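PDB 6BTC: LP1413 - SCCmec type IV-encoded DNA binding protein from Staphylococcus aureus, which probably binds DNA, in particular single-stranded DNA, and is encoded on a mobile staphylococcal cassette chromosome element. Local coordinates for residues S5-L11 and N44-V49; F14-S19 and L33-Y37. All coordinates share one frame. Residues are numbered along the deposited sequence.

Interaction 1 of 2, residues S5-L11 and N44-V49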
# COMPACT_ATOMS: atom_id res chain seq x y z
N SER A 5 -14.99 -6.20 -7.08
CA SER A 5 -14.31 -7.48 -7.03
C SER A 5 -14.00 -7.83 -5.58
O SER A 5 -13.19 -7.16 -4.93
CB SER A 5 -13.02 -7.42 -7.86
OG SER A 5 -12.22 -8.56 -7.66
N LYS A 6 -14.65 -8.88 -5.06
CA LYS A 6 -14.40 -9.31 -3.68
C LYS A 6 -12.92 -9.61 -3.46
O LYS A 6 -12.39 -9.34 -2.38
CB LYS A 6 -15.25 -10.54 -3.35
CG LYS A 6 -16.75 -10.29 -3.21
CD LYS A 6 -17.09 -9.55 -1.92
CE LYS A 6 -18.46 -9.95 -1.40
NZ LYS A 6 -18.86 -9.17 -0.20
N GLN A 7 -12.26 -10.18 -4.46
CA GLN A 7 -10.86 -10.58 -4.32
C GLN A 7 -9.95 -9.36 -4.14
O GLN A 7 -9.01 -9.40 -3.34
CB GLN A 7 -10.43 -11.39 -5.54
CG GLN A 7 -11.35 -12.55 -5.90
CD GLN A 7 -11.23 -12.95 -7.36
OE1 GLN A 7 -11.45 -12.14 -8.26
NE2 GLN A 7 -10.88 -14.21 -7.61
N GLN A 8 -10.19 -8.29 -4.90
CA GLN A 8 -9.34 -7.11 -4.80
C GLN A 8 -9.63 -6.33 -3.52
O GLN A 8 -8.71 -5.80 -2.90
CB GLN A 8 -9.52 -6.23 -6.03
CG GLN A 8 -8.98 -6.85 -7.29
CD GLN A 8 -9.44 -6.12 -8.54
OE1 GLN A 8 -10.22 -5.17 -8.47
NE2 GLN A 8 -8.96 -6.57 -9.70
N GLU A 9 -10.89 -6.28 -3.10
CA GLU A 9 -11.21 -5.65 -1.83
C GLU A 9 -10.42 -6.29 -0.70
O GLU A 9 -9.95 -5.59 0.21
CB GLU A 9 -12.70 -5.75 -1.53
CG GLU A 9 -13.61 -5.04 -2.53
CD GLU A 9 -13.54 -3.52 -2.43
OE1 GLU A 9 -13.19 -3.00 -1.34
OE2 GLU A 9 -13.84 -2.85 -3.44
N LYS A 10 -10.26 -7.62 -0.73
CA LYS A 10 -9.58 -8.31 0.36
C LYS A 10 -8.09 -7.99 0.36
O LYS A 10 -7.52 -7.69 1.40
CB LYS A 10 -9.81 -9.82 0.26
CG LYS A 10 -11.19 -10.28 0.71
CD LYS A 10 -11.33 -11.80 0.64
CE LYS A 10 -12.75 -12.26 0.96
NZ LYS A 10 -12.91 -13.74 0.83
N LEU A 11 -7.45 -8.08 -0.80
CA LEU A 11 -6.04 -7.74 -0.89
C LEU A 11 -5.81 -6.27 -0.53
O LEU A 11 -4.84 -5.95 0.18
CB LEU A 11 -5.52 -8.04 -2.30
CG LEU A 11 -4.10 -7.54 -2.59
CD1 LEU A 11 -3.10 -8.15 -1.62
CD2 LEU A 11 -3.68 -7.86 -4.00
N ASN A 44 -3.55 -9.82 -12.55
CA ASN A 44 -4.48 -8.73 -12.83
C ASN A 44 -4.97 -8.09 -11.54
O ASN A 44 -5.04 -6.86 -11.44
CB ASN A 44 -5.65 -9.25 -13.66
CG ASN A 44 -6.27 -8.18 -14.52
OD1 ASN A 44 -7.20 -7.48 -14.11
ND2 ASN A 44 -5.74 -8.02 -15.74
N ASP A 45 -5.34 -8.91 -10.56
CA ASP A 45 -5.81 -8.38 -9.28
C ASP A 45 -4.69 -7.71 -8.50
O ASP A 45 -4.94 -6.80 -7.72
CB ASP A 45 -6.45 -9.50 -8.47
CG ASP A 45 -7.84 -9.88 -8.98
OD1 ASP A 45 -8.40 -9.14 -9.81
OD2 ASP A 45 -8.37 -10.92 -8.54
N GLN A 46 -3.44 -8.15 -8.70
CA GLN A 46 -2.32 -7.52 -8.02
C GLN A 46 -2.10 -6.10 -8.52
O GLN A 46 -1.93 -5.17 -7.73
CB GLN A 46 -1.04 -8.36 -8.20
CG GLN A 46 -1.04 -9.67 -7.43
CD GLN A 46 0.26 -10.44 -7.57
OE1 GLN A 46 1.04 -10.22 -8.49
NE2 GLN A 46 0.50 -11.36 -6.64
N ARG A 47 -2.14 -5.92 -9.85
CA ARG A 47 -1.85 -4.62 -10.43
C ARG A 47 -2.99 -3.63 -10.18
O ARG A 47 -2.74 -2.45 -9.93
CB ARG A 47 -1.57 -4.77 -11.92
CG ARG A 47 -0.25 -5.48 -12.18
CD ARG A 47 -0.09 -5.89 -13.63
NE ARG A 47 1.23 -6.46 -13.88
CZ ARG A 47 1.56 -7.17 -14.95
NH1 ARG A 47 0.65 -7.42 -15.89
NH2 ARG A 47 2.79 -7.64 -15.08
N GLU A 48 -4.24 -4.09 -10.24
CA GLU A 48 -5.35 -3.19 -9.92
C GLU A 48 -5.21 -2.65 -8.49
O GLU A 48 -5.39 -1.45 -8.25
CB GLU A 48 -6.69 -3.91 -10.09
CG GLU A 48 -7.91 -3.09 -9.66
CD GLU A 48 -8.03 -1.75 -10.38
OE1 GLU A 48 -7.39 -1.60 -11.45
OE2 GLU A 48 -8.75 -0.86 -9.89
N VAL A 49 -4.90 -3.53 -7.53
CA VAL A 49 -4.77 -3.08 -6.15
C VAL A 49 -3.55 -2.17 -6.00
O VAL A 49 -3.59 -1.18 -5.27
CB VAL A 49 -4.69 -4.28 -5.19
CG1 VAL A 49 -4.38 -3.80 -3.76
CG2 VAL A 49 -6.00 -5.06 -5.22
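Gln-8 reaches toward helix 43-59, overlapping Asp-45, Glu-48 and Val-49. Its CA-to-CB bond points sideways, but an m, t conformation carries the amide inward, where NE2 donates a hydrogen bond to OD1 of Asp-45 (2.6 Å, N-H...O angle 138°) and OE1 rests 3.3 Å from CG of Glu-48. The start of the same side chain is apolar in its contacts, with Gln-8 CB 3.8 Å from Val-49 CG2. One turn further along, Leu-11 points toward helix 43-59: its CD2 lies 3.8 Å from Val-49 CG2 and 4.1 Å from the carbonyl O of Asp-45. The interface therefore grades from a polar edge at the start of helix 6-21 to a buried leucine-valine pair, which Tyr-30 also touches. Ser-5 serves as N-cap of the first helix, its OG accepting a weak hydrogen bond from Gln-8 N (3.4 Å). The axes of the two short segments approach to 9.5 Å and cross at -54°. Such an oblique pairing of the first and third helices is consistent with the three-helix bundle of a winged helix-turn-helix fold, whose helix-strand-helix-helix-strand-strand order this chain follows.

Interaction 2 of 2, residues F14-S19 and L33-Y37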
# COMPACT_ATOMS: atom_id res chain seq x y z
N PHE A 14 -5.93 -5.56 3.10
CA PHE A 14 -4.72 -6.06 3.74
C PHE A 14 -3.56 -5.11 3.53
O PHE A 14 -2.81 -4.81 4.47
CB PHE A 14 -4.35 -7.45 3.20
CG PHE A 14 -2.94 -7.88 3.55
CD1 PHE A 14 -2.65 -8.33 4.83
CD2 PHE A 14 -1.93 -7.80 2.63
CE1 PHE A 14 -1.35 -8.71 5.16
CE2 PHE A 14 -0.63 -8.18 2.96
CZ PHE A 14 -0.35 -8.63 4.23
N ILE A 15 -3.36 -4.66 2.29
CA ILE A 15 -2.25 -3.77 1.98
C ILE A 15 -2.34 -2.51 2.84
O ILE A 15 -1.33 -2.05 3.39
CB ILE A 15 -2.24 -3.44 0.48
CG1 ILE A 15 -1.97 -4.69 -0.34
CG2 ILE A 15 -1.22 -2.34 0.16
CD1 ILE A 15 -0.54 -5.20 -0.29
N ILE A 16 -3.54 -1.96 2.97
CA ILE A 16 -3.74 -0.74 3.76
C ILE A 16 -3.31 -0.98 5.20
O ILE A 16 -2.49 -0.24 5.75
CB ILE A 16 -5.21 -0.30 3.69
CG1 ILE A 16 -5.60 0.13 2.27
CG2 ILE A 16 -5.50 0.82 4.68
CD1 ILE A 16 -4.78 1.28 1.70
N ALA A 17 -3.88 -2.01 5.82
CA ALA A 17 -3.54 -2.33 7.21
C ALA A 17 -2.05 -2.57 7.36
O ALA A 17 -1.41 -2.03 8.27
CB ALA A 17 -4.35 -3.55 7.65
N LYS A 18 -1.47 -3.36 6.46
CA LYS A 18 -0.04 -3.65 6.54
C LYS A 18 0.81 -2.39 6.40
O LYS A 18 1.87 -2.29 7.03
CB LYS A 18 0.33 -4.69 5.47
CG LYS A 18 1.66 -5.38 5.68
CD LYS A 18 1.66 -6.35 6.86
CE LYS A 18 3.05 -6.98 7.07
NZ LYS A 18 3.14 -7.88 8.27
N SER A 19 0.37 -1.42 5.60
CA SER A 19 1.14 -0.18 5.49
C SER A 19 1.13 0.59 6.81
O SER A 19 2.16 1.10 7.25
CB SER A 19 0.60 0.69 4.36
OG SER A 19 -0.67 1.21 4.73
N LEU A 33 4.93 -5.37 0.44
CA LEU A 33 3.75 -5.66 1.25
C LEU A 33 2.90 -6.74 0.60
O LEU A 33 2.31 -7.57 1.29
CB LEU A 33 2.92 -4.40 1.44
CG LEU A 33 3.60 -3.17 2.04
CD1 LEU A 33 2.59 -2.05 2.18
CD2 LEU A 33 4.21 -3.51 3.38
N ARG A 34 2.82 -6.73 -0.73
CA ARG A 34 1.98 -7.68 -1.45
C ARG A 34 2.46 -9.11 -1.24
O ARG A 34 1.65 -10.03 -1.07
CB ARG A 34 1.99 -7.33 -2.94
CG ARG A 34 1.00 -8.11 -3.78
CD ARG A 34 1.43 -8.11 -5.24
NE ARG A 34 2.51 -9.07 -5.49
CZ ARG A 34 3.74 -8.77 -5.90
NH1 ARG A 34 4.11 -7.51 -6.12
NH2 ARG A 34 4.61 -9.75 -6.09
N LYS A 35 3.78 -9.32 -1.25
CA LYS A 35 4.35 -10.65 -1.12
C LYS A 35 4.10 -11.27 0.24
O LYS A 35 4.32 -12.47 0.39
CB LYS A 35 5.85 -10.59 -1.41
CG LYS A 35 6.16 -10.27 -2.87
CD LYS A 35 7.65 -10.27 -3.15
CE LYS A 35 7.93 -9.81 -4.56
NZ LYS A 35 9.35 -10.07 -4.96
N LYS A 36 3.65 -10.50 1.21
CA LYS A 36 3.28 -11.03 2.51
C LYS A 36 1.83 -11.47 2.58
O LYS A 36 1.40 -12.00 3.61
CB LYS A 36 3.58 -9.99 3.59
CG LYS A 36 5.03 -9.56 3.57
CD LYS A 36 5.41 -8.65 4.72
CE LYS A 36 6.89 -8.33 4.68
NZ LYS A 36 7.34 -7.65 5.92
N TYR A 37 1.07 -11.27 1.51
CA TYR A 37 -0.32 -11.70 1.48
C TYR A 37 -0.38 -13.21 1.32
O TYR A 37 0.31 -13.78 0.46
CB TYR A 37 -1.05 -11.01 0.33
CG TYR A 37 -2.55 -11.13 0.34
CD1 TYR A 37 -3.28 -10.77 1.46
CD2 TYR A 37 -3.25 -11.55 -0.78
CE1 TYR A 37 -4.65 -10.86 1.48
CE2 TYR A 37 -4.63 -11.63 -0.78
CZ TYR A 37 -5.32 -11.29 0.35
OH TYR A 37 -6.68 -11.37 0.36
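The t rotamer of Phe-14 (chi1 166°) swings its ring off helix 6-21 and into the turn that follows helix 30-34. One face of the ring receives Tyr-37, whose CD1 comes within 3.5 Å of Phe-14 CD2; the ring centroids are 5.2 Å apart and the planes meet at 39°, an oblique aromatic pairing. The edge of the Phe-14 ring meets the backbone instead, CE2 lying 3.4 Å from Leu-33 O, the same carbonyl that accepts from Lys-36 N within its own segment. Ile-15 sets out sideways, yet its m, m conformation brings CD1 to 3.7 Å from Arg-34 CA and 4.0 Å from Leu-33 CB. Leu-33, in the m, t rotamer, points toward helix 6-21 and spreads its methyls between two residues: CD1 is 4.0 Å from Ser-19 CB, and CD2 is 3.9 Å from Lys-18 CG. Lys-18 bends at chi2 (p) and then runs extended, as does Lys-36 beyond its m chi1, so their aliphatic parts touch, with Lys-18 CE 3.7 Å from Lys-36 CD, while Lys-18 NZ and Lys-36 NZ stay 4.8 Å apart. A type I turn from Arg-34 to Tyr-37, closed by Tyr-37 N to Arg-34 O (2.9 Å), sets the tyrosine beside the first helix, where it also packs on Lys-10 and Leu-11. Phe-53 on Ile-15 and Ile-16, and Trp-56 on Ile-16, bring helix 43-59 against helix 6-21; Gln-46 on Arg-34 joins it to helix 30-34. Three helices thus meet around the contact, with strand 27-28, an outer strand of the sheet, leading into helix 30-34.

From the N terminus, helix 6-21 supplies the first partner of both contacts, its opening turns to interaction 1 and its later ones to interaction 2. The chain then passes strand 27-28 and helix 30-34, and the turn ending at Tyr-37 closes the shorter loop, that of interaction 2. Continuing into helix 43-59, it closes the longer loop of interaction 1, which encloses the shorter one. With centres 12 Å apart, the contacts adjoin: Leu-11 CD1 lies 3.5 Å from Tyr-37 CD2, and Val-49 CG1 lies 4.3 Å from Ile-15 CG1. Together they tie all three helices into one bundle before the chain enters strands 65-71 and 74-79.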